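Local atomic coordinates of esterase (Uncultured bacterium, PDB entry 5EGN), a protein that degrades N-acyl homoserine lactones, the signals of bacterial quorum sensing, and is classed as a carboxylesterase of the alpha/beta hydrolase fold. Residues D73-V76 with A77-A81; N174-K177 with H178-D181. The protein carries 2 engineered substitutions. One frame throughout, in Å; residues are numbered along the deposited sequence.

Both interactions are local, interaction 1 within a helix and interaction 2 where a loop enters one, and both belong to a single alpha/beta hydrolase chain. Interaction 1 comes first along the sequence, on helix 68-81, which lies against strands 3-6 and 9-16 at one margin of the mixed sheet and also touches helix 94-105. Interaction 2 follows about a hundred residues later, where the loop after helix 159-168 turns into helix 177-185, within the helical region inserted between strands 110-116 and 206-211. The centres of interactions 1 and 2 are about 22 Å apart, and the nearest atoms of interactions 1 and 2 about 10 Å, without touching. One thus belongs to the central sheet's helical cover, the other to what is probably the cap over the active-site side.

Interaction 1 (D73-V76 with A77-A81); sequences DDVV and AVLDA
Four successive i to i+4 backbone hydrogen bonds tie 73-76 to 77-81, as one continuous run of alpha-helix on helix 68-81, which packs against the sheet of the alpha/beta hydrolase fold. Ala77 N donates to Asp73 O, Val78 N to Asp74 O, Leu79 N to Val75 O at 2.9 Å and Asp80 N to Val76 O; the Leu79 bond is the one lying in the carbonyl plane, with an N-H...O angle of 162°. Side chains one turn apart meet on two sides of this helix. On the buried side, Val75 CG1 stands 4.2 Å from Leu79 CD1, an apolar contact beside helix 94-105, where Val75 meets Ile98 and Leu102. Val78 instead faces the sheet, against Val4, Ile11 and Tyr13. Asp74, likewise buried, is satisfied by a salt bridge to Arg54. On another side, Val76 and Asp80 lie alongside each other, pointing the same way. Asp80 CG is anti to its own carbonyl carbon (chi1 -75°), which folds the carboxylate back over the preceding turn, while OD1 forms a salt bridge with Arg109. The other carboxylate oxygen, Asp80 OD2, rests 3.7 Å from the methyl carbon Val76 CG1.

Interaction 2 (N174-K177 with H178-D181); sequences NFPK and HVFD
Lys177 and Asp181 join across the first turn of helix 177-185, with Pro176 as N-cap residue, in the helical insertion of this alpha/beta hydrolase. The backbone bond beneath them, Asp181 N to Lys177 O, measures 2.9 Å and is nearly straight at 172°; Val179 N makes a weak one to Pro176 O. From Lys177 CB the chain leaves with CG anti to the backbone N (chi1 -169°) and passes Asp181 OD2 at 3.8 Å from CG. Bends at chi2 and chi3 bring CE beside Asp181 OD1 and within 3.5 Å of Phe180 CD1, oblique to that ring. A further bend at chi4 turns NZ to Asp181 OD1, 3.3 Å away, in a salt bridge whose hydrogen bond is weak; the lysine also makes a cation-pi contact with Tyr138. Replacing Lys177 by alanine would probably leave the Asp181 carboxylate without this salt-bridge mate and Phe180 CD1 without its CE contact. Before the helix, Phe175 sends CZ to Phe180 CB, 3.6 Å away, and CE1 to Val179 CG1, while its ring meets Phe28 edge-to-face. His178 NE2 is held by Lys61 O, and Val179 CG2 lies over one face of the imidazole, offset toward its rim. Pro176 CG touches both His178 CE1, at 3.4 Å, and Val179 CG2, which lie on the same side of it.

Interaction 1 (D73-V76 with A77-A81)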
ATOM      1  N   ASP A  73      -4.409   0.306 -23.338  1.00 31.78           N
ATOM      2  CA  ASP A  73      -5.587   1.125 -23.603  1.00 33.44           C
ATOM      3  C   ASP A  73      -6.270   1.527 -22.296  1.00 32.37           C
ATOM      4  O   ASP A  73      -6.793   2.634 -22.187  1.00 32.51           O
ATOM      5  CB  ASP A  73      -6.569   0.391 -24.520  1.00 37.19           C
ATOM      6  CG  ASP A  73      -7.659   1.307 -25.062  1.00 47.21           C
ATOM      7  OD1 ASP A  73      -7.544   2.540 -24.896  1.00 41.96           O
ATOM      8  OD2 ASP A  73      -8.627   0.794 -25.666  1.00 50.35           O
ATOM      9  N   ASP A  74      -6.262   0.632 -21.309  1.00 31.83           N
ATOM     10  CA  ASP A  74      -6.764   0.983 -19.979  1.00 30.66           C
ATOM     11  C   ASP A  74      -5.973   2.163 -19.407  1.00 30.02           C
ATOM     12  O   ASP A  74      -6.553   3.138 -18.897  1.00 29.55           O
ATOM     13  CB  ASP A  74      -6.690  -0.220 -19.031  1.00 30.41           C
ATOM     14  CG  ASP A  74      -7.622  -1.349 -19.441  1.00 30.51           C
ATOM     15  OD1 ASP A  74      -8.604  -1.081 -20.163  1.00 31.73           O
ATOM     16  OD2 ASP A  74      -7.379  -2.503 -19.027  1.00 29.60           O
ATOM     17  N   VAL A  75      -4.648   2.073 -19.507  1.00 29.37           N
ATOM     18  CA  VAL A  75      -3.778   3.167 -19.074  1.00 28.64           C
ATOM     19  C   VAL A  75      -4.114   4.476 -19.796  1.00 29.30           C
ATOM     20  O   VAL A  75      -4.203   5.535 -19.166  1.00 28.26           O
ATOM     21  CB  VAL A  75      -2.287   2.839 -19.304  1.00 28.02           C
ATOM     22  CG1 VAL A  75      -1.413   4.003 -18.856  1.00 27.66           C
ATOM     23  CG2 VAL A  75      -1.900   1.567 -18.568  1.00 27.74           C
ATOM     24  N   VAL A  76      -4.310   4.399 -21.111  1.00 30.05           N
ATOM     25  CA  VAL A  76      -4.642   5.583 -21.903  1.00 29.96           C
ATOM     26  C   VAL A  76      -5.983   6.169 -21.465  1.00 30.62           C
ATOM     27  O   VAL A  76      -6.161   7.385 -21.461  1.00 30.51           O
ATOM     28  CB  VAL A  76      -4.681   5.271 -23.418  1.00 31.38           C
ATOM     29  CG1 VAL A  76      -5.109   6.498 -24.212  1.00 31.64           C
ATOM     30  CG2 VAL A  76      -3.324   4.794 -23.896  1.00 31.34           C
ATOM     31  N   ALA A  77      -6.920   5.303 -21.089  1.00 31.13           N
ATOM     32  CA  ALA A  77      -8.203   5.752 -20.556  1.00 31.29           C
ATOM     33  C   ALA A  77      -7.992   6.556 -19.281  1.00 30.33           C
ATOM     34  O   ALA A  77      -8.558   7.644 -19.114  1.00 30.01           O
ATOM     35  CB  ALA A  77      -9.119   4.572 -20.291  1.00 32.38           C
ATOM     36  N   VAL A  78      -7.170   6.016 -18.383  1.00 29.42           N
ATOM     37  CA  VAL A  78      -6.845   6.723 -17.146  1.00 29.64           C
ATOM     38  C   VAL A  78      -6.221   8.092 -17.432  1.00 29.65           C
ATOM     39  O   VAL A  78      -6.613   9.096 -16.835  1.00 29.46           O
ATOM     40  CB  VAL A  78      -5.893   5.901 -16.260  1.00 28.06           C
ATOM     41  CG1 VAL A  78      -5.483   6.704 -15.031  1.00 27.06           C
ATOM     42  CG2 VAL A  78      -6.553   4.592 -15.851  1.00 27.69           C
ATOM     43  N   LEU A  79      -5.265   8.131 -18.355  1.00 29.69           N
ATOM     44  CA  LEU A  79      -4.601   9.383 -18.714  1.00 30.39           C
ATOM     45  C   LEU A  79      -5.567  10.379 -19.354  1.00 31.19           C
ATOM     46  O   LEU A  79      -5.420  11.591 -19.195  1.00 30.83           O
ATOM     47  CB  LEU A  79      -3.429   9.112 -19.658  1.00 30.29           C
ATOM     48  CG  LEU A  79      -2.248   8.348 -19.050  1.00 28.79           C
ATOM     49  CD1 LEU A  79      -1.198   8.040 -20.107  1.00 29.50           C
ATOM     50  CD2 LEU A  79      -1.642   9.130 -17.895  1.00 29.40           C
ATOM     51  N   ASP A  80      -6.556   9.856 -20.071  1.00 31.17           N
ATOM     52  CA  ASP A  80      -7.560  10.683 -20.726  1.00 32.47           C
ATOM     53  C   ASP A  80      -8.490  11.326 -19.707  1.00 31.71           C
ATOM     54  O   ASP A  80      -8.788  12.517 -19.796  1.00 32.13           O
ATOM     55  CB  ASP A  80      -8.369   9.857 -21.730  1.00 33.65           C
ATOM     56  CG  ASP A  80      -7.598   9.566 -23.003  1.00 34.23           C
ATOM     57  OD1 ASP A  80      -6.574  10.238 -23.243  1.00 33.91           O
ATOM     58  OD2 ASP A  80      -8.016   8.671 -23.767  1.00 33.91           O
ATOM     59  N   ALA A  81      -8.946  10.536 -18.740  1.00 30.61           N
ATOM     60  CA  ALA A  81      -9.799  11.063 -17.681  1.00 31.09           C
ATOM     61  C   ALA A  81      -9.044  12.081 -16.832  1.00 31.62           C
ATOM     62  O   ALA A  81      -9.627  13.044 -16.336  1.00 32.17           O
ATOM     63  CB  ALA A  81     -10.331   9.935 -16.811  1.00 30.95           C
TER

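Interaction 2 (N174-K177 with H178-D181)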
ATOM      1  N   ASN A 174      -8.327 -10.423  -5.086  1.00 26.61           N
ATOM      2  CA  ASN A 174      -7.305  -9.592  -5.707  1.00 26.79           C
ATOM      3  C   ASN A 174      -6.904 -10.122  -7.077  1.00 27.22           C
ATOM      4  O   ASN A 174      -6.763  -9.362  -8.034  1.00 26.45           O
ATOM      5  CB  ASN A 174      -6.075  -9.501  -4.799  1.00 25.96           C
ATOM      6  CG  ASN A 174      -4.919  -8.769  -5.449  1.00 25.02           C
ATOM      7  OD1 ASN A 174      -4.911  -7.542  -5.524  1.00 24.83           O
ATOM      8  ND2 ASN A 174      -3.928  -9.522  -5.914  1.00 25.75           N
ATOM      9  N   PHE A 175      -6.728 -11.435  -7.160  1.00 28.16           N
ATOM     10  CA  PHE A 175      -6.273 -12.073  -8.386  1.00 29.18           C
ATOM     11  C   PHE A 175      -6.932 -13.436  -8.541  1.00 30.13           C
ATOM     12  O   PHE A 175      -6.420 -14.437  -8.042  1.00 30.93           O
ATOM     13  CB  PHE A 175      -4.750 -12.207  -8.375  1.00 29.41           C
ATOM     14  CG  PHE A 175      -4.176 -12.773  -9.641  1.00 30.95           C
ATOM     15  CD1 PHE A 175      -4.167 -12.027 -10.806  1.00 33.73           C
ATOM     16  CD2 PHE A 175      -3.619 -14.041  -9.659  1.00 32.73           C
ATOM     17  CE1 PHE A 175      -3.630 -12.539 -11.972  1.00 31.77           C
ATOM     18  CE2 PHE A 175      -3.079 -14.559 -10.822  1.00 36.15           C
ATOM     19  CZ  PHE A 175      -3.085 -13.807 -11.980  1.00 33.06           C
ATOM     20  N   PRO A 176      -8.083 -13.476  -9.226  1.00 30.49           N
ATOM     21  CA  PRO A 176      -8.796 -14.741  -9.424  1.00 31.84           C
ATOM     22  C   PRO A 176      -8.103 -15.626 -10.451  1.00 33.86           C
ATOM     23  O   PRO A 176      -7.289 -15.143 -11.235  1.00 34.12           O
ATOM     24  CB  PRO A 176     -10.172 -14.294  -9.918  1.00 31.60           C
ATOM     25  CG  PRO A 176      -9.921 -13.002 -10.590  1.00 30.68           C
ATOM     26  CD  PRO A 176      -8.782 -12.344  -9.856  1.00 30.19           C
ATOM     27  N   LYS A 177      -8.432 -16.911 -10.440  1.00 35.66           N
ATOM     28  CA  LYS A 177      -7.748 -17.895 -11.270  1.00 37.69           C
ATOM     29  C   LYS A 177      -8.023 -17.711 -12.761  1.00 38.63           C
ATOM     30  O   LYS A 177      -7.154 -17.960 -13.606  1.00 46.23           O
ATOM     31  CB  LYS A 177      -8.153 -19.301 -10.835  1.00 39.89           C
ATOM     32  CG  LYS A 177      -7.324 -20.398 -11.451  1.00 43.06           C
ATOM     33  CD  LYS A 177      -5.840 -20.134 -11.301  1.00 45.28           C
ATOM     34  CE  LYS A 177      -5.102 -20.741 -12.479  1.00 52.81           C
ATOM     35  NZ  LYS A 177      -5.439 -22.181 -12.674  1.00 54.81           N
ATOM     36  N   HIS A 178      -9.235 -17.267 -13.076  1.00 37.88           N
ATOM     37  CA  HIS A 178      -9.649 -17.117 -14.465  1.00 37.97           C
ATOM     38  C   HIS A 178      -8.889 -15.992 -15.161  1.00 37.93           C
ATOM     39  O   HIS A 178      -8.739 -16.002 -16.380  1.00 41.49           O
ATOM     40  CB  HIS A 178     -11.155 -16.866 -14.555  1.00 36.24           C
ATOM     41  CG  HIS A 178     -11.556 -15.451 -14.270  1.00 35.05           C
ATOM     42  ND1 HIS A 178     -11.895 -15.012 -13.008  1.00 36.27           N
ATOM     43  CD2 HIS A 178     -11.688 -14.382 -15.089  1.00 35.43           C
ATOM     44  CE1 HIS A 178     -12.209 -13.729 -13.062  1.00 37.02           C
ATOM     45  NE2 HIS A 178     -12.091 -13.323 -14.312  1.00 35.93           N
ATOM     46  N   VAL A 179      -8.418 -15.021 -14.387  1.00 36.70           N
ATOM     47  CA  VAL A 179      -7.606 -13.948 -14.943  1.00 37.17           C
ATOM     48  C   VAL A 179      -6.243 -14.496 -15.346  1.00 38.18           C
ATOM     49  O   VAL A 179      -5.724 -14.168 -16.417  1.00 44.99           O
ATOM     50  CB  VAL A 179      -7.435 -12.785 -13.951  1.00 34.30           C
ATOM     51  CG1 VAL A 179      -6.398 -11.794 -14.457  1.00 33.40           C
ATOM     52  CG2 VAL A 179      -8.763 -12.091 -13.736  1.00 33.05           C
ATOM     53  N   PHE A 180      -5.670 -15.340 -14.494  1.00 37.89           N
ATOM     54  CA  PHE A 180      -4.417 -16.007 -14.826  1.00 38.73           C
ATOM     55  C   PHE A 180      -4.598 -16.840 -16.089  1.00 39.88           C
ATOM     56  O   PHE A 180      -3.837 -16.695 -17.046  1.00 40.36           O
ATOM     57  CB  PHE A 180      -3.934 -16.889 -13.671  1.00 39.82           C
ATOM     58  CG  PHE A 180      -2.666 -17.642 -13.972  1.00 40.54           C
ATOM     59  CD1 PHE A 180      -2.706 -18.974 -14.354  1.00 41.09           C
ATOM     60  CD2 PHE A 180      -1.433 -17.012 -13.887  1.00 39.05           C
ATOM     61  CE1 PHE A 180      -1.543 -19.663 -14.634  1.00 40.22           C
ATOM     62  CE2 PHE A 180      -0.269 -17.698 -14.164  1.00 39.28           C
ATOM     63  CZ  PHE A 180      -0.325 -19.025 -14.539  1.00 40.01           C
ATOM     64  N   ASP A 181      -5.618 -17.695 -16.095  1.00 39.74           N
ATOM     65  CA  ASP A 181      -5.886 -18.559 -17.243  1.00 40.16           C
ATOM     66  C   ASP A 181      -6.082 -17.768 -18.540  1.00 39.97           C
ATOM     67  O   ASP A 181      -5.530 -18.123 -19.584  1.00 40.51           O
ATOM     68  CB  ASP A 181      -7.110 -19.429 -16.968  1.00 40.19           C
ATOM     69  CG  ASP A 181      -6.862 -20.454 -15.878  1.00 42.02           C
ATOM     70  OD1 ASP A 181      -5.697 -20.872 -15.711  1.00 41.95           O
ATOM     71  OD2 ASP A 181      -7.829 -20.844 -15.192  1.00 42.87           O
TER